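Zinc finger (CCCH type) motif-containing protein (Toxoplasma gondii, PDB 7NH2) probably recognises N6-methyladenosine in messenger RNA through its YTH domain, the part present in this chain, here holding a methylated adenine. Local coordinates at residues 35-40 / 85-90; 20-25 / 61-66; 13-18 / 50-55. All coordinates share one frame; numbering follows the deposited sequence. Where two conformers were deposited one is given.

Contact 1 (35-40 / 85-90); sequences VWATSK and GIWGPV. With OYK (~{N},9-dimethylpurin-6-amine), chain C.
Trp36 and Trp87 meet obliquely beside the bound N6-methylated adenine: the centroids of their six-membered rings lie 5.4 Å apart and the planes are turned 72° to each other. Among the side-chain atoms, CE3 of Trp36 comes to 3.9 Å from CH2 of Trp87. The Trp36 bond to CB leads away from the 85-90 segment, but CG set anti to the backbone N (chi1 -165°) swings the indole back, so that one face lies against the methylamino group.

Both rings offer faces to that group. The methyl carbon C09 of the ligand OYK sits 3.5 Å above the Trp87 plane, over the ring centre, whereas N08 of OYK lies over a Trp36 face, displaced toward the ring's rim. On the other side of Trp87, CG2 of Ile86 packs 3.6 Å from the plane, so the indole is held between a methyl of the ligand and one of its own loop.

Small aliphatic groups pack round the rim of Trp87. Ala37 CB lies 3.6 Å from Trp87 NE1; a small side chain suits this place, where the backbone runs close to the ring. Val35 CG1 reaches CZ2 and CH2 of Trp87, and a carbonyl, Val35 O, approaches the ring edge in its plane. Val90 CG2 closes on C11 of OYK at 3.6 Å.

The polar contribution of these two segments is one weak bond: N08 of OYK donates to Ala37 O at 2.8 Å, bent to 127°. Trp87 NE1 is satisfied by Asn97 OD1, which helps to fix the ring's rotation.

This is the aromatic cage of a YTH domain. Apolar, electron-rich faces probably suit a methyl slightly polarised by the amine, and the carbonyl takes up, weakly, the one remaining N-H, a combination consistent with selecting a singly methylated adenine.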
loop_
_atom_site.group_PDB
_atom_site.type_symbol
_atom_site.label_atom_id
_atom_site.label_comp_id
_atom_site.label_asym_id
_atom_site.label_seq_id
_atom_site.Cartn_x
_atom_site.Cartn_y
_atom_site.Cartn_z
ATOM N N VAL A 35 1.435 -9.880 -4.615
ATOM C CA VAL A 35 2.656 -9.298 -5.145
ATOM C C VAL A 35 2.457 -7.800 -5.322
ATOM O O VAL A 35 1.348 -7.330 -5.589
ATOM C CB VAL A 35 3.026 -9.987 -6.482
ATOM C CG1 VAL A 35 1.945 -9.766 -7.534
ATOM C CG2 VAL A 35 4.404 -9.510 -6.956
ATOM N N TRP A 36 3.549 -7.049 -5.177
ATOM C CA TRP A 36 3.550 -5.625 -5.488
ATOM C C TRP A 36 4.921 -5.240 -6.027
ATOM O O TRP A 36 5.893 -5.994 -5.907
ATOM C CB TRP A 36 3.167 -4.764 -4.262
ATOM C CG TRP A 36 2.822 -3.341 -4.650
ATOM C CD1 TRP A 36 3.503 -2.210 -4.317
ATOM C CD2 TRP A 36 1.731 -2.927 -5.478
ATOM N NE1 TRP A 36 2.895 -1.104 -4.884
ATOM C CE2 TRP A 36 1.801 -1.522 -5.595
ATOM C CE3 TRP A 36 0.684 -3.609 -6.110
ATOM C CZ2 TRP A 36 0.876 -0.790 -6.334
ATOM C CZ3 TRP A 36 -0.232 -2.881 -6.850
ATOM C CH2 TRP A 36 -0.129 -1.488 -6.950
ATOM N N ALA A 37 4.987 -4.068 -6.651
ATOM C CA ALA A 37 6.252 -3.412 -6.955
ATOM C C ALA A 37 6.007 -1.914 -6.922
ATOM O O ALA A 37 4.879 -1.456 -7.102
ATOM C CB ALA A 37 6.827 -3.834 -8.315
ATOM N N THR A 38 7.069 -1.149 -6.669
ATOM C CA THR A 38 6.960 0.301 -6.582
ATOM C C THR A 38 8.157 0.922 -7.299
ATOM O O THR A 38 9.010 0.216 -7.849
ATOM C CB THR A 38 6.786 0.736 -5.117
ATOM O OG1 THR A 38 6.538 2.143 -5.057
ATOM C CG2 THR A 38 8.014 0.383 -4.278
ATOM N N SER A 39 8.202 2.256 -7.322
ATOM C CA SER A 39 9.315 2.967 -7.936
ATOM C C SER A 39 10.627 2.563 -7.273
ATOM O O SER A 39 10.657 2.049 -6.153
ATOM C CB SER A 39 9.134 4.473 -7.768
ATOM O OG SER A 39 9.362 4.815 -6.407
ATOM N N LYS A 40 11.731 2.823 -7.977
ATOM C CA LYS A 40 13.029 2.413 -7.453
ATOM C C LYS A 40 13.345 3.107 -6.130
ATOM O O LYS A 40 13.872 2.478 -5.203
ATOM C CB LYS A 40 14.116 2.641 -8.505
ATOM C CG LYS A 40 14.203 1.489 -9.505
ATOM C CD LYS A 40 14.756 1.932 -10.852
ATOM C CE LYS A 40 14.387 0.940 -11.952
ATOM N NZ LYS A 40 15.526 0.661 -12.874
ATOM N N GLY A 85 8.119 -9.445 -14.749
ATOM C CA GLY A 85 7.363 -8.759 -15.778
ATOM C C GLY A 85 5.857 -8.854 -15.674
ATOM O O GLY A 85 5.162 -8.547 -16.641
ATOM N N ILE A 86 5.324 -9.241 -14.508
ATOM C CA ILE A 86 3.890 -9.486 -14.365
ATOM C C ILE A 86 3.057 -8.242 -14.660
ATOM O O ILE A 86 1.909 -8.353 -15.103
ATOM C CB ILE A 86 3.581 -10.074 -12.968
ATOM C CG1 ILE A 86 2.129 -10.554 -12.903
ATOM C CG2 ILE A 86 3.887 -9.057 -11.847
ATOM C CD1 ILE A 86 1.796 -11.319 -11.638
ATOM N N TRP A 87 3.613 -7.048 -14.435
ATOM C CA TRP A 87 2.888 -5.802 -14.661
ATOM C C TRP A 87 2.942 -5.341 -16.106
ATOM O O TRP A 87 2.297 -4.343 -16.444
ATOM C CB TRP A 87 3.472 -4.684 -13.795
ATOM C CG TRP A 87 3.711 -5.106 -12.398
ATOM C CD1 TRP A 87 4.917 -5.367 -11.827
ATOM C CD2 TRP A 87 2.727 -5.356 -11.397
ATOM N NE1 TRP A 87 4.753 -5.764 -10.533
ATOM C CE2 TRP A 87 3.414 -5.762 -10.237
ATOM C CE3 TRP A 87 1.334 -5.267 -11.363
ATOM C CZ2 TRP A 87 2.756 -6.084 -9.059
ATOM C CZ3 TRP A 87 0.685 -5.588 -10.186
ATOM C CH2 TRP A 87 1.395 -5.990 -9.056
ATOM N N GLY A 88 3.693 -6.032 -16.958
ATOM C CA GLY A 88 3.897 -5.567 -18.306
ATOM C C GLY A 88 5.096 -4.648 -18.385
ATOM O O GLY A 88 5.931 -4.595 -17.475
ATOM N N PRO A 89 5.199 -3.899 -19.488
ATOM C CA PRO A 89 6.393 -3.066 -19.716
ATOM C C PRO A 89 6.702 -2.067 -18.620
ATOM O O PRO A 89 7.866 -1.681 -18.469
ATOM C CB PRO A 89 6.078 -2.357 -21.040
ATOM C CG PRO A 89 5.111 -3.256 -21.723
ATOM C CD PRO A 89 4.292 -3.907 -20.647
ATOM N N VAL A 90 5.705 -1.625 -17.848
ATOM C CA VAL A 90 5.992 -0.734 -16.731
ATOM C C VAL A 90 6.990 -1.334 -15.742
ATOM O O VAL A 90 7.654 -0.590 -15.016
ATOM C CB VAL A 90 4.682 -0.273 -16.057
ATOM C CG1 VAL A 90 4.104 -1.387 -15.210
ATOM C CG2 VAL A 90 4.926 0.979 -15.217
HETATM N N12 OYK C . 3.491 2.347 -11.732
HETATM C C01 OYK C . 4.776 4.826 -10.296
HETATM C C03 OYK C . 4.640 3.140 -8.484
HETATM C C05 OYK C . 3.890 2.496 -10.437
HETATM C C06 OYK C . 3.739 1.454 -9.556
HETATM C C07 OYK C . 3.173 0.256 -10.047
HETATM C C09 OYK C . 2.592 -2.179 -9.618
HETATM C C11 OYK C . 2.962 1.214 -12.156
HETATM N N02 OYK C . 4.451 3.525 -9.741
HETATM N N04 OYK C . 4.220 1.882 -8.347
HETATM N N08 OYK C . 3.015 -0.868 -9.157
HETATM N N10 OYK C . 2.810 0.184 -11.325
#

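Contact 2 (20-25 / 61-66); sequences KSNRMS and SANESG. With OYK (~{N},9-dimethylpurin-6-amine), chain C.
Asn63 and Lys20 touch across the two strand ends, Lys20 CB lying 3.5 Å from Asn63 OD1, and bury the most surface. The backbone N of Asn63 donates to Ser21 O at 2.7 Å along an almost straight N-H (175°), and Ser21 N in turn donates to Ser61 O at 3.2 Å. These bonds pair strands 12-21 and 53-62 in parallel, up to the point where both leave the sheet. Asparagine suits position 63 because its short amide side chain folds back over the end of the neighbouring strand; its ND2 is modelled only 2.4 Å from Asn22 OD1, too short to trust in detail.

Lys20 has a chain long enough to fold across the adjoining strand. Bends at chi2 (-58°) and chi3 (-71°) bring NZ to 2.8 Å from Ser61 OG, to which it donates. Ser61 also bonds Gly67 O, so its small hydroxyl serves two neighbours.

A water links Ser21 O to both N and OE1 of Glu64. On the sheet face that carries Ser21 and Ala62, opposite Lys20 and Ser61, Met24 SD packs 3.6 Å from Ala62 CB. With Asn22 ND2 3.4 Å from N12 of the ligand OYK, the polar bonds at these strand ends probably help to place the loop that borders the base.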
loop_
_atom_site.group_PDB
_atom_site.type_symbol
_atom_site.label_atom_id
_atom_site.label_comp_id
_atom_site.label_asym_id
_atom_site.label_seq_id
_atom_site.Cartn_x
_atom_site.Cartn_y
_atom_site.Cartn_z
ATOM N N LYS A 20 -0.057 4.096 -3.834
ATOM C CA LYS A 20 -0.993 4.522 -4.856
ATOM C C LYS A 20 -0.907 3.576 -6.044
ATOM O O LYS A 20 0.175 3.117 -6.422
ATOM C CB LYS A 20 -0.700 5.951 -5.320
ATOM C CG LYS A 20 -0.842 7.011 -4.230
ATOM C CD LYS A 20 -2.234 7.047 -3.592
ATOM C CE LYS A 20 -3.281 7.611 -4.551
ATOM N NZ LYS A 20 -4.561 7.966 -3.857
ATOM N N SER A 21 -2.053 3.308 -6.648
ATOM C CA SER A 21 -2.134 2.472 -7.833
ATOM C C SER A 21 -2.759 3.294 -8.949
ATOM O O SER A 21 -3.806 3.914 -8.745
ATOM C CB SER A 21 -3.013 1.278 -7.529
ATOM O OG SER A 21 -3.164 0.485 -8.691
ATOM N N ASN A 22 -2.115 3.314 -10.114
ATOM C CA ASN A 22 -2.614 4.128 -11.217
ATOM C C ASN A 22 -3.642 3.410 -12.076
ATOM O O ASN A 22 -4.387 4.071 -12.804
ATOM C CB ASN A 22 -1.473 4.543 -12.146
ATOM C CG ASN A 22 -0.315 5.181 -11.421
ATOM O OD1 ASN A 22 -0.408 6.309 -10.940
ATOM N ND2 ASN A 22 0.801 4.462 -11.353
ATOM N N ARG A 23 -3.677 2.083 -12.048
ATOM C CA ARG A 23 -4.664 1.323 -12.804
ATOM C C ARG A 23 -5.236 0.252 -11.891
ATOM O O ARG A 23 -4.498 -0.367 -11.117
ATOM C CB ARG A 23 -4.074 0.698 -14.109
ATOM C CG ARG A 23 -2.651 0.207 -13.997
ATOM C CD ARG A 23 -1.966 -0.171 -15.339
ATOM N NE ARG A 23 -2.871 -0.665 -16.372
ATOM C CZ ARG A 23 -2.547 -0.844 -17.655
ATOM N NH1 ARG A 23 -1.326 -0.580 -18.107
ATOM N NH2 ARG A 23 -3.456 -1.309 -18.488
ATOM N N MET A 24 -6.550 0.047 -11.958
ATOM C CA MET A 24 -7.169 -0.942 -11.080
ATOM C C MET A 24 -6.621 -2.343 -11.320
ATOM O O MET A 24 -6.590 -3.158 -10.384
ATOM C CB MET A 24 -8.688 -0.940 -11.246
ATOM C CG MET A 24 -9.397 0.260 -10.618
ATOM S SD MET A 24 -9.016 0.522 -8.867
ATOM C CE MET A 24 -9.451 -1.063 -8.154
ATOM N N SER A 25 -6.195 -2.658 -12.550
ATOM C CA SER A 25 -5.646 -3.989 -12.795
ATOM C C SER A 25 -4.417 -4.268 -11.931
ATOM O O SER A 25 -4.135 -5.434 -11.641
ATOM C CB SER A 25 -5.344 -4.180 -14.285
ATOM O OG SER A 25 -4.316 -3.310 -14.671
ATOM N N SER A 61 -4.380 2.613 -2.180
ATOM C CA SER A 61 -5.345 3.621 -2.600
ATOM C C SER A 61 -5.194 3.862 -4.096
ATOM O O SER A 61 -4.181 4.406 -4.549
ATOM C CB SER A 61 -5.152 4.914 -1.818
ATOM O OG SER A 61 -5.943 5.963 -2.393
ATOM N N ALA A 62 -6.209 3.481 -4.861
ATOM C CA ALA A 62 -6.206 3.739 -6.295
ATOM C C ALA A 62 -6.265 5.243 -6.580
ATOM O O ALA A 62 -7.038 5.976 -5.957
ATOM C CB ALA A 62 -7.411 3.047 -6.934
ATOM N N ASN A 63 -5.432 5.675 -7.547
ATOM C CA ASN A 63 -5.393 7.053 -8.053
ATOM C C ASN A 63 -6.782 7.592 -8.347
ATOM O O ASN A 63 -7.087 8.759 -8.070
ATOM C CB ASN A 63 -4.640 7.072 -9.392
ATOM C CG ASN A 63 -3.141 7.009 -9.233
ATOM O OD1 ASN A 63 -2.629 6.661 -8.171
ATOM N ND2 ASN A 63 -2.423 7.344 -10.301
ATOM N N GLU A 64 -7.615 6.776 -8.964
ATOM C CA GLU A 64 -8.900 7.246 -9.442
ATOM C C GLU A 64 -9.977 7.215 -8.373
ATOM O O GLU A 64 -11.108 7.634 -8.639
ATOM C CB GLU A 64 -9.293 6.418 -10.661
ATOM C CG GLU A 64 -8.342 6.674 -11.826
ATOM C CD GLU A 64 -8.118 5.458 -12.699
ATOM O OE1 GLU A 64 -7.816 4.373 -12.151
ATOM O OE2 GLU A 64 -8.236 5.598 -13.935
ATOM N N SER A 65 -9.652 6.763 -7.171
ATOM C CA SER A 65 -10.640 6.553 -6.133
ATOM C C SER A 65 -10.541 7.685 -5.126
ATOM O O SER A 65 -9.601 8.487 -5.130
ATOM C CB SER A 65 -10.427 5.194 -5.453
ATOM O OG SER A 65 -9.350 5.253 -4.536
ATOM N N GLY A 66 -11.537 7.762 -4.275
ATOM C CA GLY A 66 -11.450 8.727 -3.214
ATOM C C GLY A 66 -11.148 8.039 -1.904
ATOM O O GLY A 66 -11.666 8.459 -0.877
HETATM N N12 OYK C . 3.491 2.347 -11.732
HETATM C C01 OYK C . 4.776 4.826 -10.296
HETATM C C03 OYK C . 4.640 3.140 -8.484
HETATM C C05 OYK C . 3.890 2.496 -10.437
HETATM C C06 OYK C . 3.739 1.454 -9.556
HETATM C C07 OYK C . 3.173 0.256 -10.047
HETATM C C09 OYK C . 2.592 -2.179 -9.618
HETATM C C11 OYK C . 2.962 1.214 -12.156
HETATM N N02 OYK C . 4.451 3.525 -9.741
HETATM N N04 OYK C . 4.220 1.882 -8.347
HETATM N N08 OYK C . 3.015 -0.868 -9.157
HETATM N N10 OYK C . 2.810 0.184 -11.325
HETATM O O HOH W 1 -6.436 4.336 -9.876
#

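Contact 3 (13-18 / 50-55)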
loop_
_atom_site.group_PDB
_atom_site.type_symbol
_atom_site.label_atom_id
_atom_site.label_comp_id
_atom_site.label_asym_id
_atom_site.label_seq_id
_atom_site.Cartn_x
_atom_site.Cartn_y
_atom_site.Cartn_z
ATOM N N THR A 13 8.229 -1.541 15.660
ATOM C CA THR A 13 7.362 -2.703 15.559
ATOM C C THR A 13 6.481 -2.659 14.319
ATOM O O THR A 13 6.385 -3.653 13.596
ATOM C CB THR A 13 6.512 -2.832 16.821
ATOM O OG1 THR A 13 7.384 -2.986 17.942
ATOM C CG2 THR A 13 5.611 -4.053 16.753
ATOM N N LYS A 14 5.816 -1.532 14.063
ATOM C CA LYS A 14 4.944 -1.411 12.897
ATOM C C LYS A 14 5.136 -0.061 12.219
ATOM O O LYS A 14 5.134 0.981 12.883
ATOM C CB LYS A 14 3.465 -1.573 13.271
ATOM C CG LYS A 14 3.077 -2.962 13.751
ATOM C CD LYS A 14 1.576 -3.067 13.948
ATOM C CE LYS A 14 1.220 -4.468 14.407
ATOM N NZ LYS A 14 -0.245 -4.683 14.534
ATOM N N ARG A 15 5.261 -0.082 10.893
ATOM C CA ARG A 15 5.307 1.134 10.087
ATOM C C ARG A 15 4.298 1.002 8.954
ATOM O O ARG A 15 3.964 -0.104 8.528
ATOM C CB ARG A 15 6.713 1.411 9.556
ATOM C CG ARG A 15 7.654 1.876 10.658
ATOM C CD ARG A 15 9.084 1.978 10.175
ATOM N NE ARG A 15 9.305 3.030 9.193
ATOM C CZ ARG A 15 10.467 3.228 8.585
ATOM N NH1 ARG A 15 11.502 2.437 8.859
ATOM N NH2 ARG A 15 10.592 4.199 7.693
ATOM N N PHE A 16 3.817 2.146 8.464
ATOM C CA PHE A 16 2.634 2.201 7.610
ATOM C C PHE A 16 2.890 3.136 6.441
ATOM O O PHE A 16 3.215 4.306 6.657
ATOM C CB PHE A 16 1.432 2.732 8.411
ATOM C CG PHE A 16 1.117 1.945 9.648
ATOM C CD1 PHE A 16 1.790 2.200 10.834
ATOM C CD2 PHE A 16 0.121 0.976 9.636
ATOM C CE1 PHE A 16 1.491 1.482 11.993
ATOM C CE2 PHE A 16 -0.185 0.246 10.786
ATOM C CZ PHE A 16 0.501 0.505 11.965
ATOM N N PHE A 17 2.690 2.646 5.217
ATOM C CA PHE A 17 2.962 3.424 4.010
ATOM C C PHE A 17 1.744 3.418 3.100
ATOM O O PHE A 17 1.126 2.372 2.901
ATOM C CB PHE A 17 4.159 2.846 3.240
ATOM C CG PHE A 17 5.441 2.886 4.018
ATOM C CD1 PHE A 17 5.757 1.875 4.918
ATOM C CD2 PHE A 17 6.326 3.940 3.851
ATOM C CE1 PHE A 17 6.939 1.916 5.647
ATOM C CE2 PHE A 17 7.518 3.973 4.562
ATOM C CZ PHE A 17 7.817 2.971 5.469
ATOM N N ILE A 18 1.405 4.597 2.568
ATOM C CA ILE A 18 0.400 4.703 1.518
ATOM C C ILE A 18 0.998 4.199 0.216
ATOM O O ILE A 18 2.118 4.571 -0.154
ATOM C CB ILE A 18 -0.055 6.160 1.354
ATOM C CG1 ILE A 18 -0.564 6.728 2.681
ATOM C CG2 ILE A 18 -1.117 6.265 0.250
ATOM C CD1 ILE A 18 -1.678 5.929 3.297
ATOM N N PHE A 50 11.558 -2.779 5.797
ATOM C CA PHE A 50 11.292 -4.200 5.992
ATOM C C PHE A 50 12.321 -4.861 6.908
ATOM O O PHE A 50 11.975 -5.728 7.719
ATOM C CB PHE A 50 11.251 -4.905 4.634
ATOM C CG PHE A 50 10.981 -6.376 4.736
ATOM C CD1 PHE A 50 9.684 -6.846 4.843
ATOM C CD2 PHE A 50 12.025 -7.292 4.757
ATOM C CE1 PHE A 50 9.421 -8.201 4.951
ATOM C CE2 PHE A 50 11.772 -8.652 4.875
ATOM C CZ PHE A 50 10.469 -9.110 4.967
ATOM N N THR A 51 13.594 -4.496 6.766
ATOM C CA THR A 51 14.638 -5.161 7.532
ATOM C C THR A 51 14.807 -4.594 8.937
ATOM O O THR A 51 15.513 -5.202 9.751
ATOM C CB THR A 51 15.961 -5.119 6.759
ATOM O OG1 THR A 51 16.363 -3.763 6.562
ATOM C CG2 THR A 51 15.786 -5.772 5.398
ATOM N N SER A 52 14.165 -3.472 9.252
ATOM C CA SER A 52 14.294 -2.839 10.562
ATOM C C SER A 52 12.985 -2.792 11.341
ATOM O O SER A 52 12.949 -2.216 12.436
ATOM C CB SER A 52 14.829 -1.407 10.393
ATOM O OG SER A 52 13.941 -0.608 9.616
ATOM N N THR A 53 11.916 -3.380 10.822
ATOM C CA THR A 53 10.585 -3.222 11.392
ATOM C C THR A 53 9.909 -4.585 11.435
ATOM O O THR A 53 10.013 -5.366 10.480
ATOM C CB THR A 53 9.739 -2.267 10.525
ATOM O OG1 THR A 53 10.499 -1.099 10.191
ATOM C CG2 THR A 53 8.487 -1.817 11.252
ATOM N N ASP A 54 9.217 -4.880 12.543
ATOM C CA ASP A 54 8.552 -6.179 12.650
ATOM C C ASP A 54 7.484 -6.347 11.574
ATOM O O ASP A 54 7.318 -7.444 11.025
ATOM C CB ASP A 54 7.915 -6.347 14.030
ATOM C CG ASP A 54 8.919 -6.600 15.131
ATOM O OD1 ASP A 54 10.107 -6.855 14.834
ATOM O OD2 ASP A 54 8.487 -6.540 16.306
ATOM N N HIS A 55 6.760 -5.265 11.248
ATOM C CA HIS A 55 5.673 -5.307 10.267
ATOM C C HIS A 55 5.665 -4.029 9.449
ATOM O O HIS A 55 5.548 -2.933 9.999
ATOM C CB HIS A 55 4.297 -5.472 10.935
ATOM C CG HIS A 55 4.228 -6.631 11.880
ATOM N ND1 HIS A 55 4.040 -7.924 11.447
ATOM C CD2 HIS A 55 4.359 -6.695 13.227
ATOM C CE1 HIS A 55 4.047 -8.738 12.487
ATOM N NE2 HIS A 55 4.238 -8.017 13.578
HETATM O O HOH W 2 11.853 0.909 11.661
#
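Arg15 runs its aliphatic stem past Thr53, the two side chains crossing at about a right angle. CG and CD of Arg15 pass the methyl CG2 of Thr53, and CD of Arg15 comes 3.4 Å from Thr53 OG1. The arginine chain is extended as far as CD and then bends at chi3 (67°), which turns the guanidinium so that NH1 faces the loop while NE forms a salt bridge with Glu134. A water joins the two residues: it accepts from Arg15 NH1 at 3.2 Å and donates to Thr53 OG1 at 2.8 Å. Ser52 OG, bonded to Asn48 O, stands at the guanidinium edge in its plane.

Threonine suits position 53 because its branches divide the work. OG1 lies anti to the carbonyl carbon (chi1 -46°) and is bonded to Ala49 O in the last turn of helix 40-52, while CG2 points to the other strand and touches Thr13 O at 3.6 Å.

Lys14 and His55 form the parallel bridge at which strands 12-21 and 53-62 begin to run side by side. Between these adjacent parallel strands the chain passes through helix 24-33, edge strand 35-36 and helix 40-52, within the mixed alpha/beta fold of the YTH domain. Arg15 N donates to His55 O at 3.0 Å; His55 N reaches Thr13 O in a weaker, more bent bond. Where the chain turns its corner at Asp54, CB of that residue lies close, 3.1 Å from Thr13 O.

On the face carrying Lys14 and His55, the side chains cross obliquely. Lys14 stays fully extended beyond CG, so its methylenes lie beside the imidazole, with Lys14 CE 4.0 Å from His55 CD2, and its NZ bonds a tetraethylene glycol, probably from the crystallisation liquor. His55 ND1 is bonded to Arg73 NE, which anchors the ring.

From the N terminus the chain enters strand 12-21, whose start belongs to contact 3 and whose end belongs to contact 2. It then runs through helix 24-33 to strand 35-36, the first half of contact 1, and on through helix 40-52. Contact 3 closes the first loop at 50-55, contact 2 the second at 61-66, and contact 1 the last at 85-90, in the loop before strand 98-109. None nests within another: each pair crosses. Contacts 3 and 2 tie opposite ends of the same two parallel strands, their centres about 22 Å apart; contact 1 joins an edge strand to a distant loop, and with contact 2 it borders the bound base.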